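Local structure of terminal uridylyltransferase 1 (Trypanosoma brucei, 5HZD) at residues I202-A207 / A263-K268; H71-R76 / G313-K318; A38-I43 / L491-L496; I339-I344 / L463-P468. The protein adds uridines from UTP to the 3' ends of guide, ribosomal and some messenger RNAs in the mitochondrial RNA editing of trypanosomes. All blocks are in the same frame, centred on the assembly; numbering follows the deposited sequence. Where two conformers were deposited one is given.

Interaction 1. Residues I202-A207 / A263-K268; sequences ILNGPA and ASLRTK
At the edge of a four-stranded antiparallel sheet, where strand 198-203 pairs with strand 267-271, Ile202 and Lys268 form a hydrogen-bonded pair, Ile202 N donating to Lys268 O (2.8 Å) and Lys268 N to Ile202 O (2.9 Å). Leu203 and Thr267 follow as a non-hydrogen-bonded pair; their side chains lie side by side on the same face, Leu203 CG against Thr267 CG2 at 3.7 Å. Just beyond the strands, Asn204 carries the pairing on with its side chain. Its CG sits between the backbone N and the carbonyl carbon (chi1 69°), and the amide lies against the opposing backbone: OD1 accepts from Arg266 N (2.9 Å), which stands above the plane of the carbonyl, while ND2 donates to Ser264 O (3.0 Å), which lies in the amide plane. With Asn204 N bonded to Arg266 O, three bonds grip this residue. Leu265 reaches back across, its CD1 3.4 Å from both Asn204 OD1 and Gly205 O; the latter is buried without a polar partner. Strand 239-244 flanks strand 198-203 on its other edge, while Trp233 of strand 228-233 touches Leu203 and helix 209-223 meets Ala207 and Leu265.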
loop_
_atom_site.group_PDB
_atom_site.type_symbol
_atom_site.label_atom_id
_atom_site.label_comp_id
_atom_site.label_asym_id
_atom_site.label_seq_id
_atom_site.Cartn_x
_atom_site.Cartn_y
_atom_site.Cartn_z
ATOM N N ILE A 202 7.818 35.725 7.224
ATOM C CA ILE A 202 7.315 37.068 6.952
ATOM C C ILE A 202 6.648 37.589 8.215
ATOM O O ILE A 202 5.768 36.915 8.762
ATOM C CB ILE A 202 6.262 37.059 5.822
ATOM C CG1 ILE A 202 6.871 36.455 4.554
ATOM C CG2 ILE A 202 5.706 38.443 5.581
ATOM C CD1 ILE A 202 8.137 37.081 4.165
ATOM N N LEU A 203 7.070 38.758 8.669
ATOM C CA LEU A 203 6.517 39.346 9.886
ATOM C C LEU A 203 5.478 40.388 9.544
ATOM O O LEU A 203 5.556 41.034 8.491
ATOM C CB LEU A 203 7.636 40.008 10.713
ATOM C CG LEU A 203 8.595 39.068 11.453
ATOM C CD1 LEU A 203 9.506 38.268 10.499
ATOM C CD2 LEU A 203 9.418 39.886 12.438
ATOM N N ASN A 204 4.526 40.606 10.451
ATOM C CA ASN A 204 3.490 41.608 10.205
ATOM C C ASN A 204 3.868 43.059 10.524
ATOM O O ASN A 204 3.040 43.972 10.445
ATOM C CB ASN A 204 2.175 41.194 10.898
ATOM C CG ASN A 204 2.277 41.279 12.395
ATOM O OD1 ASN A 204 3.379 41.399 12.935
ATOM N ND2 ASN A 204 1.145 41.219 13.080
ATOM N N GLY A 205 5.129 43.286 10.891
ATOM C CA GLY A 205 5.641 44.616 11.127
ATOM C C GLY A 205 7.137 44.467 11.285
ATOM O O GLY A 205 7.646 43.360 11.209
ATOM N N PRO A 206 7.836 45.574 11.493
ATOM C CA PRO A 206 9.295 45.529 11.640
ATOM C C PRO A 206 9.688 44.998 13.021
ATOM O O PRO A 206 9.051 45.354 14.021
ATOM C CB PRO A 206 9.698 46.998 11.484
ATOM C CG PRO A 206 8.490 47.773 11.877
ATOM C CD PRO A 206 7.312 46.944 11.456
ATOM N N ALA A 207 10.722 44.158 13.056
ATOM C CA ALA A 207 11.233 43.591 14.295
ATOM C C ALA A 207 12.296 44.506 14.884
ATOM O O ALA A 207 13.156 45.003 14.160
ATOM C CB ALA A 207 11.849 42.214 14.012
ATOM N N ALA A 263 4.679 43.781 21.144
ATOM C CA ALA A 263 3.285 43.400 21.202
ATOM C C ALA A 263 2.692 43.286 19.806
ATOM O O ALA A 263 2.848 44.202 18.979
ATOM C CB ALA A 263 2.524 44.418 22.006
ATOM N N SER A 264 1.984 42.183 19.591
ATOM C CA SER A 264 1.258 41.859 18.362
ATOM C C SER A 264 2.116 41.619 17.140
ATOM O O SER A 264 1.594 41.508 16.035
ATOM C CB SER A 264 0.201 42.903 18.042
ATOM O OG SER A 264 -0.761 42.991 19.084
ATOM N N LEU A 265 3.427 41.532 17.328
ATOM C CA LEU A 265 4.280 41.124 16.216
ATOM C C LEU A 265 4.163 39.628 15.993
ATOM O O LEU A 265 4.360 38.827 16.913
ATOM C CB LEU A 265 5.723 41.527 16.498
ATOM C CG LEU A 265 6.740 41.302 15.371
ATOM C CD1 LEU A 265 6.410 42.237 14.196
ATOM C CD2 LEU A 265 8.103 41.649 15.922
ATOM N N ARG A 266 3.864 39.232 14.760
ATOM C CA ARG A 266 3.577 37.837 14.453
ATOM C C ARG A 266 4.339 37.442 13.201
ATOM O O ARG A 266 4.723 38.321 12.414
ATOM C CB ARG A 266 2.082 37.641 14.168
ATOM C CG ARG A 266 1.193 38.051 15.320
ATOM C CD ARG A 266 1.173 36.989 16.415
ATOM N NE ARG A 266 0.309 37.445 17.505
ATOM C CZ ARG A 266 0.743 38.088 18.583
ATOM N NH1 ARG A 266 2.044 38.334 18.746
ATOM N NH2 ARG A 266 -0.123 38.481 19.506
ATOM N N THR A 267 4.530 36.147 13.030
ATOM C CA THR A 267 5.213 35.593 11.857
ATOM C C THR A 267 4.372 34.585 11.110
ATOM O O THR A 267 3.492 33.930 11.683
ATOM C CB THR A 267 6.535 34.871 12.225
ATOM O OG1 THR A 267 6.264 33.751 13.086
ATOM C CG2 THR A 267 7.499 35.799 12.915
ATOM N N LYS A 268 4.638 34.456 9.813
ATOM C CA LYS A 268 4.166 33.312 9.039
ATOM C C LYS A 268 5.404 32.746 8.366
ATOM O O LYS A 268 6.360 33.497 8.120
ATOM C CB LYS A 268 3.187 33.769 7.971
ATOM C CG LYS A 268 1.900 34.380 8.516
ATOM C CD LYS A 268 0.978 34.797 7.363
ATOM C CE LYS A 268 -0.488 34.584 7.726
ATOM N NZ LYS A 268 -0.835 35.294 8.980
#

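Interaction 2. Residues H71-R76 / G313-K318; sequences HVAAQR and GAIVLK
Ile315 meets helix 59-76 with two branches set by its torsions: CG1 stands anti to the carbonyl carbon (chi1 -68°), which leaves CG2 anti to the backbone N, and chi2 near 167° extends CD1 away from the main chain. The two methyls thereby divide the work. CG2 touches both Val72 CG1 and Arg76 CG, each at 4.0 Å, and so rests against side chains one helical turn apart. CD1 reaches the backbone between them, lying 4.0 Å from Ala73 CA and close to its CB. The short Ala73 side chain is consistent with this close approach, and its CA comes within 6.2 Å of that of Ile315. Val72 and Ile315 slide past each other in opposite directions, whereas Val72 and Val316 cross at about a right angle, Val316 CG2 resting on Val72 CB at 4.1 Å.

Arg76 joins through its aliphatic part, crossing Ile315 at a slant before its chain bends at chi2 and chi3. In the conformer given, one of two deposited, Arg76 NE makes a weak, long ion pair with Asp119. Met378 touches both Ala73 and Ile315 from a loop, and Leu399 of helix 385-409 lies against Val316.

The short segments run almost perpendicular, at 93°, with axes 8.8 Å apart: an apolar crossing of two helices beside the nucleotide site. Helix 310-324 carries Lys318, which binds UTP, and Arg76 adjoins Ser111 and Ala122, probable UTP-site residues as in related nucleotidyltransferases.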
loop_
_atom_site.group_PDB
_atom_site.type_symbol
_atom_site.label_atom_id
_atom_site.label_comp_id
_atom_site.label_asym_id
_atom_site.label_seq_id
_atom_site.Cartn_x
_atom_site.Cartn_y
_atom_site.Cartn_z
ATOM N N HIS A 71 12.193 -7.753 -14.679
ATOM C CA HIS A 71 12.369 -6.409 -15.234
ATOM C C HIS A 71 11.310 -5.459 -14.679
ATOM O O HIS A 71 11.626 -4.331 -14.284
ATOM C CB HIS A 71 12.326 -6.430 -16.774
ATOM C CG HIS A 71 12.565 -5.086 -17.390
ATOM N ND1 HIS A 71 13.823 -4.647 -17.738
ATOM C CD2 HIS A 71 11.715 -4.075 -17.686
ATOM C CE1 HIS A 71 13.736 -3.425 -18.236
ATOM N NE2 HIS A 71 12.470 -3.053 -18.209
ATOM N N VAL A 72 10.059 -5.905 -14.654
ATOM C CA VAL A 72 8.980 -5.115 -14.060
ATOM C C VAL A 72 9.292 -4.825 -12.593
ATOM O O VAL A 72 9.150 -3.684 -12.127
ATOM C CB VAL A 72 7.618 -5.823 -14.169
ATOM C CG1 VAL A 72 6.564 -5.048 -13.381
ATOM C CG2 VAL A 72 7.207 -5.934 -15.625
ATOM N N ALA A 73 9.751 -5.837 -11.861
ATOM C CA ALA A 73 10.058 -5.643 -10.435
ATOM C C ALA A 73 11.210 -4.659 -10.241
ATOM O O ALA A 73 11.211 -3.856 -9.285
ATOM C CB ALA A 73 10.399 -6.987 -9.810
ATOM N N ALA A 74 12.199 -4.703 -11.128
ATOM C CA ALA A 74 13.342 -3.794 -11.035
ATOM C C ALA A 74 12.915 -2.325 -11.167
ATOM O O ALA A 74 13.512 -1.455 -10.535
ATOM C CB ALA A 74 14.407 -4.140 -12.083
ATOM N N GLN A 75 11.885 -2.045 -11.968
ATOM C CA GLN A 75 11.382 -0.671 -12.083
ATOM C C GLN A 75 10.787 -0.125 -10.807
ATOM O O GLN A 75 10.671 1.108 -10.648
ATOM C CB GLN A 75 10.333 -0.551 -13.195
ATOM C CG GLN A 75 10.771 -1.167 -14.525
ATOM C CD GLN A 75 12.190 -0.816 -14.890
ATOM O OE1 GLN A 75 12.558 0.366 -14.960
ATOM N NE2 GLN A 75 13.010 -1.842 -15.126
ATOM N N ARG A 76 10.360 -1.012 -9.900
ATOM C CA ARG A 76 9.806 -0.556 -8.637
ATOM C C ARG A 76 10.913 -0.274 -7.609
ATOM O O ARG A 76 10.655 0.348 -6.570
ATOM C CB ARG A 76 8.791 -1.571 -8.086
ATOM C CG ARG A 76 7.401 -1.537 -8.756
ATOM C CD ARG A 76 6.684 -0.190 -8.532
ATOM N NE ARG A 76 5.333 -0.321 -7.976
ATOM C CZ ARG A 76 5.015 -0.065 -6.707
ATOM N NH1 ARG A 76 5.950 0.314 -5.853
ATOM N NH2 ARG A 76 3.759 -0.198 -6.290
ATOM N N GLY A 313 6.936 -11.533 -8.196
ATOM C CA GLY A 313 5.637 -12.058 -8.575
ATOM C C GLY A 313 4.488 -11.228 -8.030
ATOM O O GLY A 313 3.485 -11.068 -8.707
ATOM N N ALA A 314 4.630 -10.734 -6.800
ATOM C CA ALA A 314 3.584 -9.940 -6.187
ATOM C C ALA A 314 3.386 -8.652 -6.969
ATOM O O ALA A 314 2.242 -8.204 -7.162
ATOM C CB ALA A 314 3.956 -9.617 -4.752
ATOM N N ILE A 315 4.479 -8.061 -7.435
ATOM C CA ILE A 315 4.389 -6.818 -8.228
ATOM C C ILE A 315 3.679 -7.031 -9.553
ATOM O O ILE A 315 2.750 -6.276 -9.927
ATOM C CB ILE A 315 5.795 -6.240 -8.411
ATOM C CG1 ILE A 315 6.299 -5.747 -7.045
ATOM C CG2 ILE A 315 5.801 -5.090 -9.429
ATOM C CD1 ILE A 315 7.814 -5.453 -7.070
ATOM N N VAL A 316 4.046 -8.103 -10.249
ATOM C CA VAL A 316 3.414 -8.401 -11.531
ATOM C C VAL A 316 1.947 -8.751 -11.347
ATOM O O VAL A 316 1.102 -8.333 -12.143
ATOM C CB VAL A 316 4.168 -9.545 -12.267
ATOM C CG1 VAL A 316 3.364 -10.072 -13.453
ATOM C CG2 VAL A 316 5.524 -9.040 -12.723
ATOM N N LEU A 317 1.617 -9.484 -10.284
ATOM C CA LEU A 317 0.210 -9.795 -10.019
ATOM C C LEU A 317 -0.611 -8.568 -9.639
ATOM O O LEU A 317 -1.785 -8.492 -9.972
ATOM C CB LEU A 317 0.083 -10.859 -8.932
ATOM C CG LEU A 317 0.499 -12.235 -9.481
ATOM C CD1 LEU A 317 0.543 -13.254 -8.341
ATOM C CD2 LEU A 317 -0.442 -12.756 -10.610
ATOM N N LYS A 318 -0.023 -7.610 -8.930
ATOM C CA LYS A 318 -0.789 -6.394 -8.627
ATOM C C LYS A 318 -1.154 -5.705 -9.928
ATOM O O LYS A 318 -2.317 -5.318 -10.113
ATOM C CB LYS A 318 0.048 -5.428 -7.805
ATOM C CG LYS A 318 -0.684 -4.086 -7.478
ATOM C CD LYS A 318 0.294 -3.208 -6.709
ATOM C CE LYS A 318 -0.408 -2.245 -5.771
ATOM N NZ LYS A 318 -1.386 -1.435 -6.524
#

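Interaction 3. Residues A38-I43 / L491-L496; sequences ARLRRI and LYRGLL. With SO4 (sulfate ion), chain E.
A sulfate ion, probably from the crystallisation liquor, bridges Arg39 and Arg493 at one border of this helix pair. Arg39 donates from NH2 to sulfate O1 (3.0 Å) and from NH1 to O4, while Arg493 NH1 donates to O2 (2.9 Å); both guanidiniums meet the ion at their edges, with its sulfur in plane. The anion probably eases the repulsion between the two cations, as do Asp36 and Glu490, which form salt bridges with Arg39 and Arg493 respectively.

Leu40 fills the space between the helices beneath this polar border. One of its methyls, CD1, lies over a face of the Arg493 guanidinium toward the rim, 3.6 Å from NH1; the other, CD2, faces Leu496 CD1. Farther along, Ile43 crosses Leu496 at about a right angle, CG2 against CD1 at 3.8 Å.

Tyr492 closes the other border. Its CG is anti to the carbonyl carbon (chi1 -66°), and the ring receives Arg41 CA over its centre in a CH-pi contact, 3.9 Å from the centroid. The extended Arg41 chain crosses the tyrosine at a slant and brings NH1 to 2.9 Å from Tyr492 OH.

The segments cross at 42° with axes 9.2 Å apart. In this way helix 37-47, just after the zinc finger, packs on helix 481-497, near the end of this chain, whose Leu491, Tyr492 and Leu495 also touch helix 385-409.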
loop_
_atom_site.group_PDB
_atom_site.type_symbol
_atom_site.label_atom_id
_atom_site.label_comp_id
_atom_site.label_asym_id
_atom_site.label_seq_id
_atom_site.Cartn_x
_atom_site.Cartn_y
_atom_site.Cartn_z
ATOM N N ALA A 38 -16.767 -19.288 -20.831
ATOM C CA ALA A 38 -16.895 -20.653 -21.325
ATOM C C ALA A 38 -15.803 -20.992 -22.338
ATOM O O ALA A 38 -15.257 -22.093 -22.324
ATOM C CB ALA A 38 -18.263 -20.863 -21.930
ATOM N N ARG A 39 -15.475 -20.023 -23.186
ATOM C CA ARG A 39 -14.476 -20.171 -24.242
ATOM C C ARG A 39 -13.052 -20.352 -23.726
ATOM O O ARG A 39 -12.322 -21.246 -24.165
ATOM C CB ARG A 39 -14.521 -18.966 -25.180
ATOM C CG ARG A 39 -13.547 -19.084 -26.346
ATOM C CD ARG A 39 -13.712 -17.931 -27.330
ATOM N NE ARG A 39 -13.443 -16.649 -26.687
ATOM C CZ ARG A 39 -12.229 -16.128 -26.541
ATOM N NH1 ARG A 39 -11.168 -16.772 -27.002
ATOM N NH2 ARG A 39 -12.076 -14.967 -25.928
ATOM N N LEU A 40 -12.640 -19.496 -22.799
ATOM C CA LEU A 40 -11.289 -19.633 -22.265
ATOM C C LEU A 40 -11.181 -20.850 -21.359
ATOM O O LEU A 40 -10.121 -21.476 -21.283
ATOM C CB LEU A 40 -10.863 -18.365 -21.519
ATOM C CG LEU A 40 -10.672 -17.129 -22.398
ATOM C CD1 LEU A 40 -10.110 -15.973 -21.575
ATOM C CD2 LEU A 40 -9.769 -17.450 -23.614
ATOM N N ARG A 41 -12.260 -21.172 -20.642
ATOM C CA ARG A 41 -12.284 -22.376 -19.812
ATOM C C ARG A 41 -12.062 -23.595 -20.672
ATOM O O ARG A 41 -11.316 -24.504 -20.294
ATOM C CB ARG A 41 -13.606 -22.506 -19.036
ATOM C CG ARG A 41 -13.858 -23.848 -18.344
ATOM C CD ARG A 41 -15.031 -23.699 -17.355
ATOM N NE ARG A 41 -15.537 -24.952 -16.791
ATOM C CZ ARG A 41 -15.204 -25.431 -15.594
ATOM N NH1 ARG A 41 -14.346 -24.771 -14.824
ATOM N NH2 ARG A 41 -15.727 -26.576 -15.164
ATOM N N ARG A 42 -12.729 -23.631 -21.821
ATOM C CA ARG A 42 -12.569 -24.765 -22.725
ATOM C C ARG A 42 -11.146 -24.884 -23.253
ATOM O O ARG A 42 -10.590 -25.988 -23.301
ATOM C CB ARG A 42 -13.567 -24.684 -23.892
ATOM C CG ARG A 42 -14.955 -25.252 -23.581
ATOM C CD ARG A 42 -15.816 -25.417 -24.852
ATOM N NE ARG A 42 -16.269 -24.136 -25.388
ATOM C CZ ARG A 42 -15.633 -23.448 -26.333
ATOM N NH1 ARG A 42 -14.510 -23.922 -26.864
ATOM N NH2 ARG A 42 -16.119 -22.283 -26.749
ATOM N N ILE A 43 -10.551 -23.757 -23.646
ATOM C CA ILE A 43 -9.156 -23.770 -24.107
ATOM C C ILE A 43 -8.220 -24.284 -23.019
ATOM O O ILE A 43 -7.395 -25.176 -23.264
ATOM C CB ILE A 43 -8.703 -22.404 -24.654
ATOM C CG1 ILE A 43 -9.521 -22.065 -25.904
ATOM C CG2 ILE A 43 -7.213 -22.434 -24.997
ATOM C CD1 ILE A 43 -9.390 -20.643 -26.382
ATOM N N LEU A 491 -8.378 -15.491 -14.661
ATOM C CA LEU A 491 -7.352 -16.454 -14.234
ATOM C C LEU A 491 -7.030 -17.404 -15.395
ATOM O O LEU A 491 -5.851 -17.723 -15.625
ATOM C CB LEU A 491 -7.845 -17.209 -13.003
ATOM C CG LEU A 491 -7.869 -16.345 -11.748
ATOM C CD1 LEU A 491 -8.769 -16.992 -10.702
ATOM C CD2 LEU A 491 -6.458 -16.148 -11.173
ATOM N N TYR A 492 -8.042 -17.838 -16.154
ATOM C CA TYR A 492 -7.756 -18.681 -17.320
ATOM C C TYR A 492 -6.944 -17.897 -18.327
ATOM O O TYR A 492 -6.029 -18.451 -18.939
ATOM C CB TYR A 492 -9.035 -19.165 -18.036
ATOM C CG TYR A 492 -9.910 -20.090 -17.257
ATOM C CD1 TYR A 492 -9.411 -21.278 -16.743
ATOM C CD2 TYR A 492 -11.257 -19.798 -17.080
ATOM C CE1 TYR A 492 -10.232 -22.148 -16.030
ATOM C CE2 TYR A 492 -12.090 -20.651 -16.366
ATOM C CZ TYR A 492 -11.573 -21.822 -15.856
ATOM O OH TYR A 492 -12.384 -22.676 -15.137
ATOM N N ARG A 493 -7.280 -16.614 -18.537
ATOM C CA ARG A 493 -6.604 -15.797 -19.525
ATOM C C ARG A 493 -5.134 -15.631 -19.123
ATOM O O ARG A 493 -4.241 -15.721 -19.984
ATOM C CB ARG A 493 -7.292 -14.443 -19.664
ATOM C CG ARG A 493 -6.870 -13.706 -20.906
ATOM C CD ARG A 493 -7.322 -12.263 -21.001
ATOM N NE ARG A 493 -8.675 -12.002 -20.519
ATOM C CZ ARG A 493 -9.799 -12.098 -21.229
ATOM N NH1 ARG A 493 -9.822 -12.494 -22.509
ATOM N NH2 ARG A 493 -10.935 -11.801 -20.627
ATOM N N GLY A 494 -4.876 -15.439 -17.833
ATOM C CA GLY A 494 -3.497 -15.304 -17.380
ATOM C C GLY A 494 -2.688 -16.568 -17.627
ATOM O O GLY A 494 -1.538 -16.495 -18.075
ATOM N N LEU A 495 -3.289 -17.723 -17.337
ATOM C CA LEU A 495 -2.649 -19.022 -17.525
ATOM C C LEU A 495 -2.241 -19.179 -18.981
ATOM O O LEU A 495 -1.092 -19.506 -19.289
ATOM C CB LEU A 495 -3.623 -20.134 -17.161
ATOM C CG LEU A 495 -3.119 -21.559 -17.309
ATOM C CD1 LEU A 495 -1.980 -21.788 -16.318
ATOM C CD2 LEU A 495 -4.242 -22.550 -17.049
ATOM N N LEU A 496 -3.186 -18.934 -19.879
ATOM C CA LEU A 496 -2.948 -19.143 -21.300
ATOM C C LEU A 496 -1.908 -18.175 -21.833
ATOM O O LEU A 496 -1.137 -18.531 -22.738
ATOM C CB LEU A 496 -4.255 -19.049 -22.098
ATOM C CG LEU A 496 -5.278 -20.111 -21.705
ATOM C CD1 LEU A 496 -6.662 -19.847 -22.338
ATOM C CD2 LEU A 496 -4.780 -21.491 -22.061
HETATM S S SO4 E . -8.534 -13.607 -25.574
HETATM O O1 SO4 E . -9.861 -13.020 -25.385
HETATM O O2 SO4 E . -7.866 -13.786 -24.278
HETATM O O3 SO4 E . -7.738 -12.708 -26.412
HETATM O O4 SO4 E . -8.689 -14.902 -26.238
#

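Interaction 4. Residues I339-I344 / L463-P468; sequences INIMWI and LCIEDP
Ile341 and Ile465 cross obliquely where helix 336-349 packs against the loop thought to be the nucleotide recognition motif, which begins at Ile465 and includes Pro468. In the Ile341 conformer given, one of two deposited, their CG2 methyls touch at 3.7 Å. Both isoleucines have CG1 anti to the carbonyl carbon (chi1 -67° and -62°), a setting that places each CG2 anti to its own backbone N. Each CB also points toward the opposing segment.

From there the two ends part to meet different partners. Ile341 CD1, in the same conformer, approaches the proline ring of Pro468 tip to tip, 3.6 Å from its CD. Ile465 CD1 instead runs to the neighbouring side chain on the helix, crossing Met342 at about a right angle. Two adjacent helix residues thus receive two loop residues three positions apart, and no hydrogen bond crosses between the segments; the contact is wholly apolar and buried.

Polar groups of the loop are satisfied by other parts of the chain: Ile465 N bonds to Asn474 OD1, and Glu466 OE1 is held by Ser418 and Arg421. Pro468 also touches Tyr337, a UTP-binding residue at the start of the same helix. The packing therefore joins the probable recognition loop directly to the element that carries part of the nucleotide site, with Ile465 CD1 pressing on Met342 CG at 3.6 Å and lying 4.2 Å from Met342 SD.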
loop_
_atom_site.group_PDB
_atom_site.type_symbol
_atom_site.label_atom_id
_atom_site.label_comp_id
_atom_site.label_asym_id
_atom_site.label_seq_id
_atom_site.Cartn_x
_atom_site.Cartn_y
_atom_site.Cartn_z
ATOM N N ILE A 339 -5.142 -9.711 -3.368
ATOM C CA ILE A 339 -4.319 -10.356 -4.400
ATOM C C ILE A 339 -3.006 -10.846 -3.783
ATOM O O ILE A 339 -2.559 -11.948 -4.080
ATOM C CB ILE A 339 -4.041 -9.416 -5.593
ATOM C CG1 ILE A 339 -5.354 -8.928 -6.232
ATOM C CG2 ILE A 339 -3.211 -10.148 -6.701
ATOM C CD1 ILE A 339 -6.314 -10.050 -6.672
ATOM N N ASN A 340 -2.384 -10.046 -2.908
ATOM C CA ASN A 340 -1.164 -10.516 -2.247
ATOM C C ASN A 340 -1.438 -11.759 -1.397
ATOM O O ASN A 340 -0.610 -12.684 -1.335
ATOM C CB ASN A 340 -0.566 -9.416 -1.363
ATOM C CG ASN A 340 0.321 -8.471 -2.121
ATOM O OD1 ASN A 340 1.080 -8.879 -2.991
ATOM N ND2 ASN A 340 0.234 -7.186 -1.790
ATOM N N ILE A 341 -2.613 -11.813 -0.749
ATOM C CA ILE A 341 -2.947 -12.996 0.029
ATOM C C ILE A 341 -3.120 -14.213 -0.891
ATOM O O ILE A 341 -2.669 -15.315 -0.545
ATOM C CB ILE A 341 -4.171 -12.763 0.928
ATOM C CG1 ILE A 341 -3.795 -11.735 2.004
ATOM C CG2 ILE A 341 -4.649 -14.088 1.571
ATOM C CD1 ILE A 341 -5.005 -11.072 2.677
ATOM N N MET A 342 -3.755 -14.033 -2.048
ATOM C CA MET A 342 -3.847 -15.128 -3.000
ATOM C C MET A 342 -2.454 -15.647 -3.363
ATOM O O MET A 342 -2.234 -16.847 -3.410
ATOM C CB MET A 342 -4.551 -14.704 -4.294
ATOM C CG MET A 342 -6.029 -14.431 -4.115
ATOM S SD MET A 342 -6.812 -14.103 -5.704
ATOM C CE MET A 342 -6.591 -15.657 -6.562
ATOM N N TRP A 343 -1.522 -14.750 -3.654
ATOM C CA TRP A 343 -0.191 -15.166 -4.063
ATOM C C TRP A 343 0.517 -15.867 -2.923
ATOM O O TRP A 343 1.095 -16.942 -3.100
ATOM C CB TRP A 343 0.549 -13.888 -4.493
ATOM C CG TRP A 343 2.035 -13.981 -4.734
ATOM C CD1 TRP A 343 2.996 -13.232 -4.113
ATOM C CD2 TRP A 343 2.724 -14.742 -5.752
ATOM N NE1 TRP A 343 4.244 -13.518 -4.649
ATOM C CE2 TRP A 343 4.093 -14.429 -5.658
ATOM C CE3 TRP A 343 2.311 -15.678 -6.705
ATOM C CZ2 TRP A 343 5.053 -14.993 -6.489
ATOM C CZ3 TRP A 343 3.282 -16.239 -7.544
ATOM C CH2 TRP A 343 4.636 -15.913 -7.409
ATOM N N ILE A 344 0.466 -15.291 -1.734
ATOM C CA ILE A 344 1.184 -15.900 -0.605
ATOM C C ILE A 344 0.579 -17.255 -0.220
ATOM O O ILE A 344 1.314 -18.198 0.091
ATOM C CB ILE A 344 1.149 -14.980 0.581
ATOM C CG1 ILE A 344 2.033 -13.777 0.255
ATOM C CG2 ILE A 344 1.695 -15.683 1.810
ATOM C CD1 ILE A 344 1.818 -12.600 1.222
ATOM N N LEU A 463 -16.334 -16.598 -3.783
ATOM C CA LEU A 463 -14.880 -16.646 -3.725
ATOM C C LEU A 463 -14.474 -16.155 -2.357
ATOM O O LEU A 463 -14.802 -15.011 -1.985
ATOM C CB LEU A 463 -14.276 -15.714 -4.777
ATOM C CG LEU A 463 -14.746 -15.868 -6.221
ATOM C CD1 LEU A 463 -13.862 -14.991 -7.111
ATOM C CD2 LEU A 463 -14.656 -17.326 -6.647
ATOM N N CYS A 464 -13.780 -16.988 -1.586
ATOM C CA CYS A 464 -13.502 -16.631 -0.198
ATOM C C CYS A 464 -12.028 -16.448 0.098
ATOM O O CYS A 464 -11.218 -17.352 -0.163
ATOM C CB CYS A 464 -14.046 -17.717 0.735
ATOM S SG CYS A 464 -15.848 -17.805 0.695
ATOM N N ILE A 465 -11.683 -15.292 0.669
ATOM C CA ILE A 465 -10.319 -15.010 1.112
ATOM C C ILE A 465 -10.476 -14.453 2.526
ATOM O O ILE A 465 -11.170 -13.438 2.729
ATOM C CB ILE A 465 -9.657 -13.950 0.218
ATOM C CG1 ILE A 465 -9.561 -14.465 -1.218
ATOM C CG2 ILE A 465 -8.274 -13.638 0.746
ATOM C CD1 ILE A 465 -8.907 -13.429 -2.161
ATOM N N GLU A 466 -9.894 -15.137 3.500
ATOM C CA GLU A 466 -10.025 -14.722 4.895
ATOM C C GLU A 466 -9.057 -13.570 5.187
ATOM O O GLU A 466 -7.848 -13.663 4.900
ATOM C CB GLU A 466 -9.755 -15.921 5.819
ATOM C CG GLU A 466 -9.863 -15.581 7.333
ATOM C CD GLU A 466 -9.826 -16.776 8.286
ATOM O OE1 GLU A 466 -9.331 -17.881 7.950
ATOM O OE2 GLU A 466 -10.320 -16.614 9.428
ATOM N N ASP A 467 -9.564 -12.466 5.748
ATOM C CA ASP A 467 -8.673 -11.390 6.191
ATOM C C ASP A 467 -7.863 -11.869 7.404
ATOM O O ASP A 467 -8.418 -12.425 8.368
ATOM C CB ASP A 467 -9.486 -10.154 6.585
ATOM C CG ASP A 467 -8.613 -8.976 6.906
ATOM O OD1 ASP A 467 -8.039 -8.946 8.003
ATOM O OD2 ASP A 467 -8.517 -8.068 6.078
ATOM N N PRO A 468 -6.529 -11.689 7.363
ATOM C CA PRO A 468 -5.690 -12.224 8.436
ATOM C C PRO A 468 -6.023 -11.712 9.840
ATOM O O PRO A 468 -5.948 -12.493 10.790
ATOM C CB PRO A 468 -4.292 -11.752 8.026
ATOM C CG PRO A 468 -4.341 -11.786 6.538
ATOM C CD PRO A 468 -5.730 -11.255 6.207
#

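Along the chain, interaction 3 spans almost everything, bringing helix 37-47 to helix 481-497; interactions 1, 2 and 4 all lie within its span, 1 falling inside 2 and 4 following 2. Interactions 2, 3 and 4 cluster, their centres 18 to 23 Å apart. Interactions 2 and 4 touch through helices 310-324 and 336-349, which follow each other in the chain: Leu317 CD1 lies 3.4 Å from Trp343 CE3. Interaction 1 stands apart, its centre 52 to 70 Å from the others, in a separate antiparallel sheet. Interaction 3 thus joins the two ends of this chain, interactions 2 and 4 lie beside the UTP site, and interaction 1 belongs to an outlying lobe remote from it.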